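Local structure of protein-tyrosine-phosphatase (Vibrio vulnificus, 7DHF) at residues L9-G14 with D84-M89; Q73-A78 with E95-I100. The protein probably removes phosphate from phosphotyrosine residues of proteins, as a low-molecular-weight protein tyrosine phosphatase. The protein carries 1 engineered substitution. One frame throughout, in Å; residues are numbered along the deposited sequence.

In the fold
Contact 1 (9-14 with 84-89) joins the two inner strands of the four-stranded parallel sheet, and contact 2 (73-78 with 95-100) lies on the face of that sheet that carries Leu9, Val11, Ile86 and Val88. Their centres are 10 Å apart and they touch: Leu75 CD1 lies 3.8 Å from Leu9 CD2, and Leu97 CD1 lies 3.7 Å from Ile86 CG2. Along the chain the segments alternate, in the order 9-14, 73-78, 84-89, 95-100, and helix 92-100 follows strand 85-88. Contact 1 leads into the phosphate site at Val13 and Gly14, while contact 2 packs a loop and helix 92-100 over one face of the sheet.

Contact 1: L9-G14 with D84-M89; sequences LVVAVG and DLILVM. Engineered in segment 9-14: Ala12 (natural residue Cys). With PO4 (phosphate ion), chain E.
Val11 and Ile86 meet obliquely on one face of the sheet, methyl against methyl, with CG2 of Val11 3.6 Å from CG2 of Ile86. Val11 CG2 stands anti to the carbonyl carbon and Ile86 CG2 anti to the backbone N. On the same face Val88 brings CG1 to 4.0 Å from Val11 CB, and helix 92-100 covers both Ile86 and Val88. Val10, on the other face with Leu87, is met by Met89 from just past the end of strand 85-88. Chi2 of Met89 (-68°) turns SD aside; the terminal CE lies 3.7 Å from Val10 CG1. Nearer its root, Met89 CG packs beside Ala12 CB. Between these two layers of side chains, strands 9-12 and 85-88 run parallel at the centre of the sheet, as in the Rossmann-like fold of the low-molecular-weight phosphatases. Leu9 N gives a nearly straight bond to Leu85 O (2.8 Å), and Leu9 O in turn takes Leu87 N. Leu87 then offers its own O to Val11 N, while the bond from Met89 N to Val11 O is weak, bent to 134° at the hydrogen where the strand 85-88 has ended. Strand 9-12 leads into the phosphate-binding P-loop. There the backbone N-H groups of Val13 and Gly14 converge on one phosphate oxygen, O4, with Val13 N at 2.8 Å. Ala12 is engineered in place of the predicted nucleophilic cysteine; its CB lies 3.2 Å from phosphate O4. Ile16 N, Cys17 N, Arg18 N and Ser19 OG also hydrogen-bond to the ion.

Contact 2: Q73-A78 with E95-I100; sequences QQLTSA and EALTQI
Leu75 and Leu97 both hold CG anti to the backbone N (chi1 -177° and -180°), and their side chains cross at about a right angle. Leu75 CD2 touches Leu97 through two atoms, CD1 at 3.6 Å and CG at 3.7 Å. The other methyl of Leu75, CD1, is turned to Leu9 and Val11 on the central strand 7-12. Ile100 approaches the loop from one turn farther along the helix: CG2 is anti to the backbone N and lies 3.8 Å from Leu75 O and 3.9 Å from Thr76 CA. Its CD1 comes within 4.3 Å of Leu75 CD2, in looser packing than that between the two leucines. At the edge, Ser77 sets CB near Ile100 O. For Leu75 and Ser77 these contacts are those of one of two modelled conformers. The contact fits the loop before helix 77-80, and the helix's first residue, against the C-terminal part of helix 92-100, which packs on the parallel sheet. Thr76 occupies the N-cap of helix 77-80, its OG1 hydrogen-bonded to Leu79 N. Gln74 NE2 bonds to Leu75 O at 3.0 Å, the donor tilted 17° from the carbonyl plane. That amide is also held by Ile40 O and by Glu43 N, while Ser77 OG in this conformer turns to Glu103. No hydrogen bond crosses between 73-78 and 95-100: Gln74, Thr76 and Ser77 direct their polar ends to other partners. The contact rests on nonpolar packing, with carbon atoms also set against backbone carbonyls, and shape rather than directed bonds fixes its fit.

Contact 1: L9-G14 with D84-M89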
loop_
_atom_site.group_PDB
_atom_site.type_symbol
_atom_site.label_atom_id
_atom_site.label_comp_id
_atom_site.label_asym_id
_atom_site.label_seq_id
_atom_site.Cartn_x
_atom_site.Cartn_y
_atom_site.Cartn_z
ATOM N N LEU A 9 4.425 3.072 5.858
ATOM C CA LEU A 9 4.109 3.572 4.525
ATOM C C LEU A 9 3.897 2.381 3.600
ATOM O O LEU A 9 4.816 1.582 3.392
ATOM C CB LEU A 9 5.245 4.453 4.001
ATOM C CG LEU A 9 4.986 5.165 2.671
ATOM C CD1 LEU A 9 3.919 6.244 2.826
ATOM C CD2 LEU A 9 6.273 5.755 2.122
ATOM N N VAL A 10 2.692 2.265 3.050
ATOM C CA VAL A 10 2.368 1.211 2.095
ATOM C C VAL A 10 2.612 1.753 0.693
ATOM O O VAL A 10 2.090 2.812 0.330
ATOM C CB VAL A 10 0.913 0.752 2.270
ATOM C CG1 VAL A 10 0.573 -0.353 1.281
ATOM C CG2 VAL A 10 0.676 0.290 3.700
ATOM N N VAL A 11 3.404 1.033 -0.100
ATOM C CA VAL A 11 3.898 1.549 -1.370
ATOM C C VAL A 11 3.543 0.601 -2.505
ATOM O O VAL A 11 3.698 -0.620 -2.392
ATOM C CB VAL A 11 5.418 1.801 -1.319
ATOM C CG1 VAL A 11 5.965 2.149 -2.701
ATOM C CG2 VAL A 11 5.727 2.915 -0.331
ATOM N N ALA A 12 3.068 1.181 -3.603
ATOM C CA ALA A 12 2.953 0.470 -4.866
ATOM C C ALA A 12 3.312 1.435 -5.991
ATOM O O ALA A 12 4.306 2.157 -5.879
ATOM C CB ALA A 12 1.562 -0.144 -5.022
ATOM N N VAL A 13 2.526 1.475 -7.066
ATOM C CA VAL A 13 2.891 2.204 -8.282
ATOM C C VAL A 13 2.041 3.464 -8.473
ATOM O O VAL A 13 2.571 4.571 -8.564
ATOM C CB VAL A 13 2.850 1.287 -9.523
ATOM C CG1 VAL A 13 3.163 2.069 -10.793
ATOM C CG2 VAL A 13 3.823 0.133 -9.352
ATOM N N GLY A 14 0.722 3.306 -8.559
ATOM C CA GLY A 14 -0.143 4.438 -8.837
ATOM C C GLY A 14 -0.705 5.108 -7.599
ATOM O O GLY A 14 -1.141 6.262 -7.653
ATOM N N ASP A 84 8.855 4.626 9.568
ATOM C CA ASP A 84 9.728 3.622 10.160
ATOM C C ASP A 84 9.750 2.327 9.365
ATOM O O ASP A 84 10.742 1.590 9.417
ATOM C CB ASP A 84 9.254 3.298 11.578
ATOM C CG ASP A 84 9.177 4.524 12.461
ATOM O OD1 ASP A 84 10.191 5.244 12.568
ATOM O OD2 ASP A 84 8.104 4.758 13.056
ATOM N N LEU A 85 8.671 2.031 8.649
ATOM C CA LEU A 85 8.519 0.778 7.930
ATOM C C LEU A 85 7.831 1.068 6.607
ATOM O O LEU A 85 6.859 1.827 6.559
ATOM C CB LEU A 85 7.665 -0.206 8.740
ATOM C CG LEU A 85 7.382 -1.569 8.110
ATOM C CD1 LEU A 85 8.667 -2.360 7.918
ATOM C CD2 LEU A 85 6.392 -2.346 8.964
ATOM N N ILE A 86 8.347 0.470 5.537
ATOM C CA ILE A 86 7.773 0.600 4.204
ATOM C C ILE A 86 7.416 -0.795 3.715
ATOM O O ILE A 86 8.264 -1.695 3.728
ATOM C CB ILE A 86 8.752 1.284 3.232
ATOM C CG1 ILE A 86 9.131 2.673 3.754
ATOM C CG2 ILE A 86 8.135 1.380 1.841
ATOM C CD1 ILE A 86 10.255 3.334 2.990
ATOM N N LEU A 87 6.163 -0.977 3.298
ATOM C CA LEU A 87 5.668 -2.265 2.818
ATOM C C LEU A 87 5.255 -2.108 1.361
ATOM O O LEU A 87 4.303 -1.380 1.060
ATOM C CB LEU A 87 4.491 -2.740 3.665
ATOM C CG LEU A 87 4.782 -2.967 5.151
ATOM C CD1 LEU A 87 3.518 -3.394 5.877
ATOM C CD2 LEU A 87 5.880 -3.998 5.353
ATOM N N VAL A 88 5.964 -2.789 0.460
ATOM C CA VAL A 88 5.695 -2.708 -0.972
ATOM C C VAL A 88 4.794 -3.862 -1.388
ATOM O O VAL A 88 4.808 -4.944 -0.788
ATOM C CB VAL A 88 6.993 -2.687 -1.811
ATOM C CG1 VAL A 88 7.813 -1.447 -1.496
ATOM C CG2 VAL A 88 7.812 -3.958 -1.588
ATOM N N MET A 89 4.021 -3.640 -2.453
ATOM C CA MET A 89 3.067 -4.646 -2.906
ATOM C C MET A 89 3.715 -5.726 -3.764
ATOM O O MET A 89 3.209 -6.852 -3.808
ATOM C CB MET A 89 1.922 -3.974 -3.663
ATOM C CG MET A 89 0.942 -3.261 -2.752
ATOM S SD MET A 89 0.012 -4.429 -1.736
ATOM C CE MET A 89 -0.708 -3.331 -0.519
HETATM P P PO4 E . -1.476 0.850 -6.810
HETATM O O1 PO4 E . -2.383 1.825 -7.532
HETATM O O2 PO4 E . -2.166 -0.493 -6.775
HETATM O O3 PO4 E . -1.279 1.372 -5.407
HETATM O O4 PO4 E . -0.165 0.751 -7.555
#

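Contact 2: Q73-A78 with E95-I100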
loop_
_atom_site.group_PDB
_atom_site.type_symbol
_atom_site.label_atom_id
_atom_site.label_comp_id
_atom_site.label_asym_id
_atom_site.label_seq_id
_atom_site.Cartn_x
_atom_site.Cartn_y
_atom_site.Cartn_z
ATOM N N GLN A 73 -0.276 10.102 -3.823
ATOM C CA GLN A 73 0.932 10.905 -3.694
ATOM C C GLN A 73 2.136 10.122 -4.200
ATOM O O GLN A 73 2.154 8.888 -4.195
ATOM C CB GLN A 73 1.175 11.369 -2.248
ATOM C CG GLN A 73 1.731 10.306 -1.312
ATOM C CD GLN A 73 2.001 10.855 0.073
ATOM O OE1 GLN A 73 2.457 11.989 0.225
ATOM N NE2 GLN A 73 1.711 10.058 1.092
ATOM N N GLN A 74 3.160 10.871 -4.601
ATOM C CA GLN A 74 4.373 10.310 -5.174
ATOM C C GLN A 74 5.362 9.925 -4.080
ATOM O O GLN A 74 5.526 10.640 -3.087
ATOM C CB GLN A 74 5.022 11.347 -6.094
ATOM C CG GLN A 74 6.416 10.992 -6.603
ATOM C CD GLN A 74 6.431 9.761 -7.486
ATOM O OE1 GLN A 74 5.549 9.572 -8.324
ATOM N NE2 GLN A 74 7.435 8.913 -7.299
ATOM N N LEU A 75 6.026 8.790 -4.280
ATOM C CA LEU A 75 7.073 8.363 -3.366
ATOM C C LEU A 75 8.322 9.207 -3.586
ATOM O O LEU A 75 8.813 9.327 -4.712
ATOM C CB LEU A 75 7.398 6.895 -3.619
ATOM C CG LEU A 75 8.430 6.264 -2.685
ATOM C CD1 LEU A 75 7.824 5.990 -1.317
ATOM C CD2 LEU A 75 8.966 4.986 -3.295
ATOM N N THR A 76 8.834 9.797 -2.508
ATOM C CA THR A 76 10.058 10.582 -2.559
ATOM C C THR A 76 10.971 10.148 -1.422
ATOM O O THR A 76 10.544 9.500 -0.465
ATOM C CB THR A 76 9.788 12.083 -2.399
ATOM O OG1 THR A 76 9.321 12.343 -1.069
ATOM C CG2 THR A 76 8.755 12.563 -3.406
ATOM N N SER A 77 12.248 10.520 -1.538
ATOM C CA SER A 77 13.194 10.240 -0.464
ATOM C C SER A 77 12.780 10.938 0.824
ATOM O O SER A 77 12.845 10.349 1.909
ATOM C CB SER A 77 14.596 10.679 -0.883
ATOM O OG SER A 77 15.504 10.592 0.202
ATOM N N ALA A 78 12.345 12.197 0.724
ATOM C CA ALA A 78 11.903 12.923 1.909
ATOM C C ALA A 78 10.725 12.221 2.576
ATOM O O ALA A 78 10.661 12.132 3.808
ATOM C CB ALA A 78 11.533 14.358 1.537
ATOM N N GLU A 95 13.508 -2.447 -5.645
ATOM C CA GLU A 95 14.596 -1.853 -6.415
ATOM C C GLU A 95 14.192 -0.498 -6.985
ATOM O O GLU A 95 15.001 0.438 -7.007
ATOM C CB GLU A 95 15.056 -2.808 -7.518
ATOM C CG GLU A 95 15.905 -3.965 -7.005
ATOM C CD GLU A 95 16.501 -4.804 -8.121
ATOM O OE1 GLU A 95 16.282 -4.470 -9.304
ATOM O OE2 GLU A 95 17.193 -5.798 -7.813
ATOM N N ALA A 96 12.946 -0.367 -7.442
ATOM C CA ALA A 96 12.472 0.929 -7.908
ATOM C C ALA A 96 12.446 1.939 -6.768
ATOM O O ALA A 96 12.770 3.117 -6.961
ATOM C CB ALA A 96 11.082 0.784 -8.528
ATOM N N LEU A 97 12.073 1.492 -5.569
ATOM C CA LEU A 97 12.047 2.383 -4.413
ATOM C C LEU A 97 13.451 2.845 -4.044
ATOM O O LEU A 97 13.674 4.030 -3.775
ATOM C CB LEU A 97 11.385 1.675 -3.231
ATOM C CG LEU A 97 11.273 2.483 -1.936
ATOM C CD1 LEU A 97 9.961 2.167 -1.235
ATOM C CD2 LEU A 97 12.443 2.217 -1.003
ATOM N N THR A 98 14.411 1.918 -4.018
ATOM C CA THR A 98 15.769 2.269 -3.617
ATOM C C THR A 98 16.469 3.148 -4.646
ATOM O O THR A 98 17.411 3.863 -4.288
ATOM C CB THR A 98 16.582 1.006 -3.333
ATOM O OG1 THR A 98 16.538 0.135 -4.468
ATOM C CG2 THR A 98 16.028 0.282 -2.112
ATOM N N GLN A 99 16.041 3.112 -5.910
ATOM C CA GLN A 99 16.507 4.109 -6.868
ATOM C C GLN A 99 16.151 5.512 -6.394
ATOM O O GLN A 99 16.939 6.452 -6.553
ATOM C CB GLN A 99 15.883 3.852 -8.239
ATOM C CG GLN A 99 16.463 2.671 -8.996
ATOM C CD GLN A 99 15.783 2.456 -10.336
ATOM O OE1 GLN A 99 14.567 2.605 -10.460
ATOM N NE2 GLN A 99 16.569 2.116 -11.351
ATOM N N ILE A 100 14.964 5.668 -5.808
ATOM C CA ILE A 100 14.514 6.970 -5.328
ATOM C C ILE A 100 15.103 7.273 -3.956
ATOM O O ILE A 100 15.531 8.401 -3.688
ATOM C CB ILE A 100 12.973 7.009 -5.311
ATOM C CG1 ILE A 100 12.415 6.847 -6.728
ATOM C CG2 ILE A 100 12.471 8.307 -4.685
ATOM C CD1 ILE A 100 10.931 6.540 -6.775
#